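Local coordinates for putative ABC-transporter ATP-binding protein (Alicyclobacillus acidocaldarius, PDB 1Z47) that probably binds and hydrolyses ATP as the nucleotide-binding subunit of a putative ABC transporter that imports sulfate, at residues B[14-20]-B[34-40]; B[41-47]-B[197-203]; B[220-226]-B[238-242]; B[248-254]-B[280-286]. One frame throughout, in Å; residues are numbered along the deposited sequence.

Contact 1 (B[14-20]-B[34-40])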
# COMPACT_ATOMS: atom_id res chain seq x y z
N THR B 14 19.99 16.98 13.75
CA THR B 14 20.21 18.29 13.07
C THR B 14 18.93 19.11 13.16
O THR B 14 18.92 20.27 12.76
CB THR B 14 20.55 18.09 11.56
OG1 THR B 14 21.01 16.75 11.34
CG2 THR B 14 21.64 19.07 11.12
N ILE B 15 17.85 18.52 13.67
CA ILE B 15 16.58 19.24 13.76
C ILE B 15 15.95 19.14 15.15
O ILE B 15 15.98 18.08 15.78
CB ILE B 15 15.53 18.71 12.74
CG1 ILE B 15 16.16 18.60 11.34
CG2 ILE B 15 14.35 19.67 12.68
CD1 ILE B 15 15.19 18.11 10.27
N GLU B 16 15.36 20.24 15.61
CA GLU B 16 14.72 20.21 16.92
C GLU B 16 13.56 21.16 17.04
O GLU B 16 13.60 22.31 16.58
CB GLU B 16 15.74 20.50 18.05
CG GLU B 16 15.11 20.44 19.45
CD GLU B 16 16.13 20.47 20.59
OE1 GLU B 16 15.70 20.42 21.77
OE2 GLU B 16 17.35 20.55 20.32
N PHE B 17 12.48 20.66 17.62
CA PHE B 17 11.31 21.49 17.84
C PHE B 17 11.26 21.75 19.35
O PHE B 17 11.43 20.83 20.14
CB PHE B 17 10.02 20.78 17.39
CG PHE B 17 9.65 21.04 15.94
CD1 PHE B 17 8.32 21.09 15.55
CD2 PHE B 17 10.65 21.20 14.97
CE1 PHE B 17 7.97 21.31 14.21
CE2 PHE B 17 10.31 21.42 13.64
CZ PHE B 17 8.97 21.48 13.25
N VAL B 18 11.02 22.99 19.73
CA VAL B 18 10.94 23.36 21.14
C VAL B 18 9.56 23.94 21.41
O VAL B 18 9.28 25.09 21.04
CB VAL B 18 12.02 24.41 21.51
CG1 VAL B 18 11.89 24.80 22.99
CG2 VAL B 18 13.40 23.84 21.24
N GLY B 19 8.71 23.14 22.04
CA GLY B 19 7.36 23.58 22.36
C GLY B 19 6.69 24.29 21.20
O GLY B 19 6.10 25.36 21.37
N VAL B 20 6.79 23.69 20.02
CA VAL B 20 6.21 24.27 18.82
C VAL B 20 4.70 24.08 18.81
O VAL B 20 4.19 22.98 19.04
CB VAL B 20 6.82 23.65 17.56
CG1 VAL B 20 6.15 24.22 16.33
CG2 VAL B 20 8.33 23.90 17.54
N VAL B 34 4.64 20.60 20.42
CA VAL B 34 5.52 19.48 20.13
C VAL B 34 7.01 19.74 20.30
O VAL B 34 7.50 20.82 19.98
CB VAL B 34 5.23 18.98 18.69
CG1 VAL B 34 6.24 17.91 18.27
CG2 VAL B 34 3.80 18.43 18.64
N SER B 35 7.72 18.74 20.80
CA SER B 35 9.17 18.82 20.98
C SER B 35 9.81 17.47 20.65
O SER B 35 9.35 16.43 21.09
CB SER B 35 9.51 19.19 22.43
OG SER B 35 9.01 20.48 22.74
N PHE B 36 10.88 17.50 19.86
CA PHE B 36 11.59 16.28 19.51
C PHE B 36 12.95 16.66 18.99
O PHE B 36 13.20 17.81 18.63
CB PHE B 36 10.82 15.48 18.43
CG PHE B 36 10.53 16.27 17.17
CD1 PHE B 36 11.53 16.54 16.24
CD2 PHE B 36 9.24 16.76 16.93
CE1 PHE B 36 11.26 17.29 15.09
CE2 PHE B 36 8.96 17.51 15.78
CZ PHE B 36 9.98 17.78 14.86
N GLN B 37 13.84 15.69 18.94
CA GLN B 37 15.18 15.93 18.44
C GLN B 37 15.51 14.86 17.43
O GLN B 37 15.51 13.67 17.75
CB GLN B 37 16.20 15.87 19.58
CG GLN B 37 15.85 16.69 20.81
CD GLN B 37 17.01 16.75 21.79
OE1 GLN B 37 17.97 17.50 21.58
NE2 GLN B 37 16.94 15.96 22.84
N ILE B 38 15.81 15.28 16.20
CA ILE B 38 16.18 14.35 15.15
C ILE B 38 17.71 14.37 15.02
O ILE B 38 18.32 15.44 14.95
CB ILE B 38 15.52 14.74 13.81
CG1 ILE B 38 14.01 14.46 13.89
CG2 ILE B 38 16.13 13.95 12.66
CD1 ILE B 38 13.21 14.92 12.67
N ARG B 39 18.32 13.18 15.00
CA ARG B 39 19.77 13.04 14.89
C ARG B 39 20.34 13.33 13.49
O ARG B 39 19.65 13.20 12.47
CB ARG B 39 20.19 11.63 15.32
CG ARG B 39 19.53 11.16 16.62
CD ARG B 39 20.03 9.78 17.04
NE ARG B 39 21.33 9.84 17.71
CZ ARG B 39 22.06 8.78 18.04
NH1 ARG B 39 23.23 8.94 18.64
NH2 ARG B 39 21.64 7.55 17.75
N GLU B 40 21.61 13.72 13.45
CA GLU B 40 22.26 14.01 12.17
C GLU B 40 22.38 12.74 11.31
O GLU B 40 22.75 11.66 11.80
CB GLU B 40 23.65 14.64 12.42
CG GLU B 40 23.59 16.04 13.05
CD GLU B 40 24.96 16.69 13.28
OE1 GLU B 40 25.67 17.01 12.30
OE2 GLU B 40 25.33 16.89 14.46

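Contact 2 (B[41-47]-B[197-203])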
# COMPACT_ATOMS: atom_id res chain seq x y z
N GLY B 41 22.04 12.88 10.03
CA GLY B 41 22.12 11.76 9.11
C GLY B 41 21.00 10.75 9.29
O GLY B 41 21.02 9.66 8.73
N GLU B 42 20.01 11.11 10.08
CA GLU B 42 18.91 10.18 10.32
C GLU B 42 17.80 10.41 9.29
O GLU B 42 17.65 11.51 8.77
CB GLU B 42 18.34 10.40 11.72
CG GLU B 42 17.50 9.26 12.22
CD GLU B 42 17.00 9.46 13.64
OE1 GLU B 42 16.67 8.44 14.28
OE2 GLU B 42 16.94 10.62 14.11
N MET B 43 17.05 9.35 9.00
CA MET B 43 15.91 9.48 8.09
C MET B 43 14.67 9.29 8.97
O MET B 43 14.43 8.20 9.45
CB MET B 43 15.94 8.38 7.03
CG MET B 43 14.69 8.37 6.14
SD MET B 43 15.05 7.61 4.57
CE MET B 43 15.14 9.08 3.53
N VAL B 44 13.89 10.35 9.17
CA VAL B 44 12.70 10.21 10.02
C VAL B 44 11.38 10.27 9.26
O VAL B 44 11.19 11.13 8.40
CB VAL B 44 12.65 11.32 11.10
CG1 VAL B 44 11.26 11.36 11.78
CG2 VAL B 44 13.76 11.06 12.14
N GLY B 45 10.47 9.35 9.60
CA GLY B 45 9.16 9.34 8.97
C GLY B 45 8.13 9.98 9.91
O GLY B 45 8.03 9.62 11.08
N LEU B 46 7.39 10.95 9.40
CA LEU B 46 6.35 11.57 10.20
C LEU B 46 5.10 10.76 9.79
O LEU B 46 4.54 10.94 8.70
CB LEU B 46 6.20 13.04 9.85
CG LEU B 46 7.43 13.97 9.96
CD1 LEU B 46 7.04 15.35 9.49
CD2 LEU B 46 7.93 14.05 11.40
N LEU B 47 4.70 9.86 10.68
CA LEU B 47 3.56 8.98 10.43
C LEU B 47 2.30 9.34 11.22
O LEU B 47 2.32 9.37 12.45
CB LEU B 47 3.98 7.54 10.75
CG LEU B 47 2.91 6.45 10.79
CD1 LEU B 47 2.22 6.32 9.42
CD2 LEU B 47 3.57 5.12 11.17
N VAL B 197 22.89 12.78 4.38
CA VAL B 197 22.09 13.93 4.81
C VAL B 197 21.07 13.53 5.90
O VAL B 197 21.02 12.38 6.31
CB VAL B 197 21.33 14.50 3.59
CG1 VAL B 197 20.70 15.84 3.91
CG2 VAL B 197 22.27 14.62 2.42
N THR B 198 20.31 14.51 6.38
CA THR B 198 19.26 14.29 7.38
C THR B 198 17.95 14.37 6.58
O THR B 198 17.70 15.36 5.90
CB THR B 198 19.26 15.42 8.45
OG1 THR B 198 20.52 15.43 9.14
CG2 THR B 198 18.12 15.23 9.46
N SER B 199 17.11 13.35 6.67
CA SER B 199 15.88 13.35 5.89
C SER B 199 14.60 13.12 6.70
O SER B 199 14.59 12.31 7.63
CB SER B 199 15.98 12.28 4.80
OG SER B 199 17.04 12.53 3.90
N VAL B 200 13.54 13.83 6.34
CA VAL B 200 12.25 13.70 7.01
C VAL B 200 11.18 13.55 5.91
O VAL B 200 11.17 14.32 4.94
CB VAL B 200 11.87 14.96 7.83
CG1 VAL B 200 10.66 14.66 8.74
CG2 VAL B 200 13.06 15.43 8.68
N PHE B 201 10.28 12.58 6.05
CA PHE B 201 9.25 12.41 5.03
C PHE B 201 7.90 12.23 5.72
O PHE B 201 7.84 11.80 6.87
CB PHE B 201 9.57 11.22 4.12
CG PHE B 201 9.56 9.88 4.81
CD1 PHE B 201 8.41 9.08 4.79
CD2 PHE B 201 10.70 9.40 5.45
CE1 PHE B 201 8.42 7.82 5.39
CE2 PHE B 201 10.73 8.16 6.05
CZ PHE B 201 9.58 7.35 6.02
N VAL B 202 6.84 12.59 5.02
CA VAL B 202 5.48 12.51 5.55
C VAL B 202 4.81 11.26 4.98
O VAL B 202 5.02 10.92 3.81
CB VAL B 202 4.69 13.77 5.13
CG1 VAL B 202 3.18 13.53 5.24
CG2 VAL B 202 5.11 14.97 6.02
N THR B 203 4.01 10.58 5.80
CA THR B 203 3.33 9.39 5.32
C THR B 203 2.16 8.93 6.20
O THR B 203 2.17 9.10 7.42
CB THR B 203 4.33 8.21 5.16
OG1 THR B 203 3.67 7.10 4.55
CG2 THR B 203 4.89 7.79 6.49

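Contact 3 (B[220-226]-B[238-242])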
# COMPACT_ATOMS: atom_id res chain seq x y z
N HIS B 220 -0.83 12.11 16.26
CA HIS B 220 -2.26 11.90 16.43
C HIS B 220 -2.86 13.15 17.06
O HIS B 220 -2.43 13.60 18.13
CB HIS B 220 -2.50 10.68 17.32
CG HIS B 220 -3.94 10.30 17.45
ND1 HIS B 220 -4.57 10.15 18.67
CD2 HIS B 220 -4.86 9.98 16.51
CE1 HIS B 220 -5.82 9.75 18.48
NE2 HIS B 220 -6.02 9.64 17.18
N GLU B 221 -3.82 13.74 16.36
CA GLU B 221 -4.49 14.92 16.87
C GLU B 221 -3.51 16.01 17.23
O GLU B 221 -3.75 16.75 18.20
CB GLU B 221 -5.34 14.56 18.10
CG GLU B 221 -6.65 13.87 17.80
CD GLU B 221 -7.44 13.55 19.07
OE1 GLU B 221 -7.49 14.41 19.98
OE2 GLU B 221 -8.01 12.45 19.17
N GLY B 222 -2.41 16.10 16.49
CA GLY B 222 -1.44 17.14 16.73
C GLY B 222 -0.43 16.90 17.84
O GLY B 222 0.34 17.79 18.16
N ASN B 223 -0.44 15.71 18.43
CA ASN B 223 0.51 15.38 19.49
C ASN B 223 1.37 14.19 19.08
O ASN B 223 0.94 13.33 18.29
CB ASN B 223 -0.22 14.99 20.79
CG ASN B 223 -1.42 15.85 21.09
OD1 ASN B 223 -2.55 15.35 21.17
ND2 ASN B 223 -1.20 17.15 21.25
N VAL B 224 2.57 14.12 19.64
CA VAL B 224 3.47 13.02 19.38
C VAL B 224 3.08 11.87 20.31
O VAL B 224 3.18 11.97 21.53
CB VAL B 224 4.92 13.42 19.67
CG1 VAL B 224 5.83 12.24 19.51
CG2 VAL B 224 5.32 14.55 18.75
N GLU B 225 2.64 10.76 19.73
CA GLU B 225 2.25 9.59 20.50
C GLU B 225 3.48 8.81 20.91
O GLU B 225 3.57 8.29 22.02
CB GLU B 225 1.32 8.70 19.68
CG GLU B 225 -0.01 9.35 19.32
CD GLU B 225 -1.00 9.30 20.46
OE1 GLU B 225 -1.07 8.24 21.09
OE2 GLU B 225 -1.72 10.29 20.71
N GLN B 226 4.44 8.70 19.99
CA GLN B 226 5.68 7.98 20.27
C GLN B 226 6.71 8.32 19.20
O GLN B 226 6.37 8.73 18.09
CB GLN B 226 5.42 6.46 20.33
CG GLN B 226 6.68 5.60 20.48
CD GLN B 226 6.39 4.17 20.91
OE1 GLN B 226 5.31 3.62 20.66
NE2 GLN B 226 7.38 3.55 21.53
N GLY B 238 3.61 2.59 22.66
CA GLY B 238 3.41 3.36 23.87
C GLY B 238 1.95 3.62 24.20
O GLY B 238 1.60 3.83 25.35
N THR B 239 1.08 3.60 23.19
CA THR B 239 -0.32 3.85 23.44
C THR B 239 -1.18 2.95 22.58
O THR B 239 -0.69 2.29 21.65
CB THR B 239 -0.69 5.30 23.12
OG1 THR B 239 -0.56 5.52 21.71
CG2 THR B 239 0.25 6.26 23.86
N LEU B 240 -2.47 2.91 22.89
CA LEU B 240 -3.36 2.08 22.11
C LEU B 240 -3.33 2.58 20.66
O LEU B 240 -3.41 1.77 19.72
CB LEU B 240 -4.78 2.16 22.67
CG LEU B 240 -5.89 1.53 21.84
CD1 LEU B 240 -5.67 0.02 21.67
CD2 LEU B 240 -7.23 1.78 22.56
N PHE B 241 -3.21 3.89 20.48
CA PHE B 241 -3.18 4.43 19.12
C PHE B 241 -2.00 3.87 18.33
O PHE B 241 -2.17 3.45 17.18
CB PHE B 241 -3.10 5.97 19.07
CG PHE B 241 -3.13 6.51 17.67
CD1 PHE B 241 -4.33 6.53 16.95
CD2 PHE B 241 -1.96 6.88 17.02
CE1 PHE B 241 -4.36 6.90 15.61
CE2 PHE B 241 -1.97 7.26 15.65
CZ PHE B 241 -3.17 7.27 14.96
N VAL B 242 -0.80 3.88 18.94
CA VAL B 242 0.38 3.34 18.25
C VAL B 242 0.16 1.86 17.98
O VAL B 242 0.43 1.36 16.89
CB VAL B 242 1.70 3.51 19.09
CG1 VAL B 242 2.89 2.90 18.32
CG2 VAL B 242 1.97 4.98 19.38

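Contact 4 (B[248-254]-B[280-286])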
# COMPACT_ATOMS: atom_id res chain seq x y z
N GLU B 248 -0.61 -4.64 11.83
CA GLU B 248 -2.02 -4.97 11.71
C GLU B 248 -2.51 -5.45 13.06
O GLU B 248 -1.73 -5.96 13.86
CB GLU B 248 -2.17 -6.05 10.64
CG GLU B 248 -1.92 -5.47 9.24
CD GLU B 248 -1.80 -6.52 8.15
OE1 GLU B 248 -0.67 -6.96 7.87
OE2 GLU B 248 -2.85 -6.89 7.58
N SER B 249 -3.81 -5.29 13.31
CA SER B 249 -4.32 -5.72 14.61
C SER B 249 -5.80 -5.99 14.68
O SER B 249 -6.58 -5.52 13.86
CB SER B 249 -3.95 -4.70 15.70
OG SER B 249 -4.39 -3.38 15.34
N ASN B 250 -6.16 -6.82 15.65
CA ASN B 250 -7.55 -7.10 15.96
C ASN B 250 -7.62 -6.31 17.27
O ASN B 250 -6.74 -6.45 18.12
CB ASN B 250 -7.76 -8.59 16.21
CG ASN B 250 -7.73 -9.41 14.93
OD1 ASN B 250 -8.71 -9.49 14.18
ND2 ASN B 250 -6.58 -10.02 14.66
N VAL B 251 -8.61 -5.45 17.43
CA VAL B 251 -8.72 -4.66 18.65
C VAL B 251 -10.14 -4.81 19.17
O VAL B 251 -11.11 -4.57 18.44
CB VAL B 251 -8.45 -3.16 18.38
CG1 VAL B 251 -8.42 -2.40 19.70
CG2 VAL B 251 -7.13 -2.98 17.59
N TRP B 252 -10.26 -5.22 20.43
CA TRP B 252 -11.58 -5.40 21.01
C TRP B 252 -11.61 -4.98 22.46
O TRP B 252 -10.59 -4.95 23.12
CB TRP B 252 -12.02 -6.86 20.97
CG TRP B 252 -11.78 -7.54 19.70
CD1 TRP B 252 -10.76 -8.38 19.42
CD2 TRP B 252 -12.59 -7.47 18.52
NE1 TRP B 252 -10.88 -8.86 18.14
CE2 TRP B 252 -12.00 -8.31 17.57
CE3 TRP B 252 -13.76 -6.77 18.18
CZ2 TRP B 252 -12.53 -8.49 16.29
CZ3 TRP B 252 -14.29 -6.95 16.90
CH2 TRP B 252 -13.67 -7.79 15.98
N THR B 253 -12.82 -4.69 22.94
CA THR B 253 -12.98 -4.26 24.31
C THR B 253 -13.33 -5.48 25.15
O THR B 253 -14.01 -6.40 24.70
CB THR B 253 -14.13 -3.22 24.43
OG1 THR B 253 -13.86 -2.11 23.57
CG2 THR B 253 -14.27 -2.71 25.88
N ARG B 254 -12.84 -5.48 26.38
CA ARG B 254 -13.15 -6.54 27.32
C ARG B 254 -13.22 -5.85 28.66
O ARG B 254 -12.56 -4.82 28.86
CB ARG B 254 -12.05 -7.64 27.38
CG ARG B 254 -11.97 -8.56 26.17
CD ARG B 254 -13.14 -9.47 25.99
NE ARG B 254 -12.95 -10.39 24.87
CZ ARG B 254 -13.31 -10.14 23.60
NH1 ARG B 254 -13.89 -9.00 23.26
NH2 ARG B 254 -13.12 -11.07 22.67
N VAL B 280 -10.86 -2.49 28.95
CA VAL B 280 -9.54 -2.38 28.31
C VAL B 280 -9.72 -2.78 26.86
O VAL B 280 -10.74 -3.41 26.49
CB VAL B 280 -8.49 -3.39 28.88
CG1 VAL B 280 -8.21 -3.12 30.33
CG2 VAL B 280 -9.02 -4.82 28.73
N ALA B 281 -8.73 -2.42 26.04
CA ALA B 281 -8.71 -2.80 24.64
C ALA B 281 -7.68 -3.92 24.58
O ALA B 281 -6.57 -3.78 25.08
CB ALA B 281 -8.24 -1.62 23.73
N VAL B 282 -8.06 -5.05 24.01
CA VAL B 282 -7.11 -6.14 23.86
C VAL B 282 -6.67 -5.99 22.40
O VAL B 282 -7.50 -5.84 21.50
CB VAL B 282 -7.78 -7.51 24.02
CG1 VAL B 282 -6.72 -8.58 24.24
CG2 VAL B 282 -8.76 -7.46 25.15
N VAL B 283 -5.36 -6.00 22.17
CA VAL B 283 -4.83 -5.89 20.81
C VAL B 283 -4.08 -7.18 20.47
O VAL B 283 -3.13 -7.55 21.15
CB VAL B 283 -3.89 -4.66 20.69
CG1 VAL B 283 -3.37 -4.50 19.25
CG2 VAL B 283 -4.67 -3.41 21.06
N VAL B 284 -4.52 -7.86 19.42
CA VAL B 284 -3.89 -9.11 19.01
C VAL B 284 -3.62 -9.09 17.52
O VAL B 284 -4.54 -8.92 16.71
CB VAL B 284 -4.81 -10.34 19.36
CG1 VAL B 284 -4.15 -11.66 18.91
CG2 VAL B 284 -5.13 -10.35 20.87
N ARG B 285 -2.35 -9.23 17.14
CA ARG B 285 -1.98 -9.22 15.73
C ARG B 285 -2.42 -10.49 15.02
O ARG B 285 -2.33 -11.57 15.57
CB ARG B 285 -0.48 -8.95 15.59
CG ARG B 285 -0.10 -7.56 16.14
CD ARG B 285 1.25 -7.08 15.62
NE ARG B 285 1.75 -5.92 16.35
CZ ARG B 285 1.39 -4.67 16.11
NH1 ARG B 285 0.50 -4.40 15.16
NH2 ARG B 285 1.92 -3.69 16.82
N PRO B 286 -2.91 -10.37 13.78
CA PRO B 286 -3.37 -11.53 13.00
C PRO B 286 -2.44 -12.75 12.98
O PRO B 286 -2.90 -13.89 12.99
CB PRO B 286 -3.58 -10.95 11.61
CG PRO B 286 -4.05 -9.54 11.90
CD PRO B 286 -3.05 -9.13 13.00

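Contact 1 (B[14-20]-B[34-40])
F17 and F36 stack in an offset manner on the face they share with I15, I38, V20 and V34: their ring centroids are 4.6 Å apart and the planes differ by 25°. F36 CG sits between its own backbone N and carbonyl carbon (chi1 56°), which tips the ring toward the other strand until F36 CZ lies 3.5 Å from F17 CG. F17 CB adds a CH-pi contact over the F36 ring. Next to this pair, the side chains of I15 and I38 come nearest at their CB atoms, 4.1 Å apart.

Backbone hydrogen bonds join the strands antiparallel, with 166° between their directions, and two irregularities interrupt them. T14 and I15 both face I38 in a classic beta bulge, where I38 O takes the T14 N-H and, weakly, that of I15. At the other end G19 and V20 face V34 in a G1 bulge; G19 has positive phi, and its N donates to S35 OG at 2.8 Å.

The pair belongs to the antiparallel beta subdomain of an ABC ATPase. F17 packs on I57, L60 and I61 of helix 54-62, F36 touches L217 of strand 215-220, and strand 69-74 pairs with the other edge of strand 15-22.

Contact 2 (B[41-47]-B[197-203])
F201 holds its CG between backbone N and carbonyl carbon (chi1 65°), and this swings the ring over G45 on the adjoining strand. L46 instead turns CG anti to its carbonyl carbon, which places that atom 3.5 Å from V200 CG1. The two strands are parallel neighbours in the central sheet of the P-loop NTPase fold, with 18° between their directions, and strand 43-47 runs into the probable Walker A loop.

Five backbone hydrogen bonds alternate from S199 N-E42 O to T203 N-L46 O. The straightest joins L46 N to F201 O at 2.7 Å, where the N-H meets the oxygen nearly along the C=O axis. Ahead of strand 43-47, G41 N donates at 3.1 Å to T198 OG1, at the first residue of the other strand; that hydroxyl is also paired with T14 OG1.

The two faces differ in their chemistry. L46, V200 and V202 make an apolar side against helix 54-62, L46 CD1 lying 4.0 Å from V202 CG2. On the face of M43, S199 and F201, the methionine chain bends at its end and brings CE to 3.5 Å from S199 CB, while S199 OG is bonded to H192 ND1. M43 CG approaches the edge of the F201 ring near its plane. G45 CA lies over one face of that ring, 3.6 Å from its centroid and 18° off the normal.

Contact 3 (B[220-226]-B[238-242])
Residues 220-226 hold the type I' turn from H220 to N223, closed by backbone bonds in both directions between those two residues, and the start of strand 223-228. Segment 238-242 leads into helix 240-245, with T239 at the N-cap. The backbones stay well apart, the nearest CA atoms being those of Q226 and G238 at 6.3 Å, so side chains carry the contact, joined by the backbone N-H of G238.

H220 and F241 form an offset stack, their centroids 3.9 Å apart and their planes inclined by 20°. H220 CG is anti to its backbone N (chi1 -174°), as is F241 CG (chi1 -177°), and these torsions send the two rings toward each other. F241 CD1 lies over the centre of the imidazole, whose opposite face is covered by E221 CG. H220 CB in turn lies over the face of the F241 ring, a CH-pi contact.

E225 bends at chi2 and passes close to F241. Its OE1 accepts from T239 OG1 at 2.8 Å, the hydroxyl approaching almost in line with the C-O bond. The same hydroxyl accepts from V242 N at 3.2 Å, so it both caps the first turn of the helix and passes a hydrogen bond on to the hairpin. Q226 is extended, and its OE1 takes G238 N at 2.8 Å from above the amide carbonyl plane; V242 CG1 packs against this oxygen.

Together, an N-capped helix start and a type I' hairpin join the edge strand 223-228 of the nucleotide-binding sheet to the helix that precedes the C-terminal domain.

Contact 4 (B[248-254]-B[280-286])
This is an antiparallel pairing of strands 250-254 and 280-284 in the C-terminal domain, which probably is the regulatory domain of CysA, of OB-like type. The axes approach to 4.5 Å at 151°, and reciprocal backbone bonds tie N250 to V284, W252 to V282 and R254 to V280.

N250 and R285 supply the side-chain hydrogen bonds across the contact, both at the end where the first strand starts. N250 uses its backbone N and its ND2 together on V284 O, at 2.9 Å and 3.1 Å, and the two donors reach that oxygen from opposite faces of its carbonyl plane. V284 O lies close to the N250 amide plane, and OD1 accepts from E326 N, which together fix the rotation of the amide. R285 extends from CG to NE along E248, and its NH1 donates to E248 O at 3.0 Å, 51° out of the carbonyl plane. The same NH1 bonds I246 O, and the guanidinium makes a cation-pi contact with Y234.

S249 CB lies 3.6 Å from V283 CG1, and V251 CG1 sits 4.1 Å from both A281 CB and V283 CG2. R254 CG, anti to its carbonyl carbon (chi1 -72°), comes 3.5 Å from V282 CG2, and past a bend at chi2 its NH1 forms a salt bridge with E323.

Strand 351-354 pairs with the far side of strand 279-284. Helix 240-245 covers the V251, A281 and V283 face through S244 and L240, I261 of strand 260-262 packs on V280 and V282, and W252 meets W325 of strand 324-330.

Contact 2 is the buried one, a parallel pairing in the central sheet, whereas contact 3 lies at the surface and contacts 1 and 4 are partly buried antiparallel pairs. Contacts 1 and 2 touch where I15 packs on V200 and I38 on V44. Contacts 2 and 3 reach the same sheet but do not touch. Contact 3 meets contact 1 where V34 packs on V224, and contact 4 where L240 packs on V283 and A281, bridging the two domains. Backbone bonds dominate contacts 1, 2 and 4, while contact 3 depends on side-chain bonds and a ring stack. Contact 4 adds arginine and asparagine bonds.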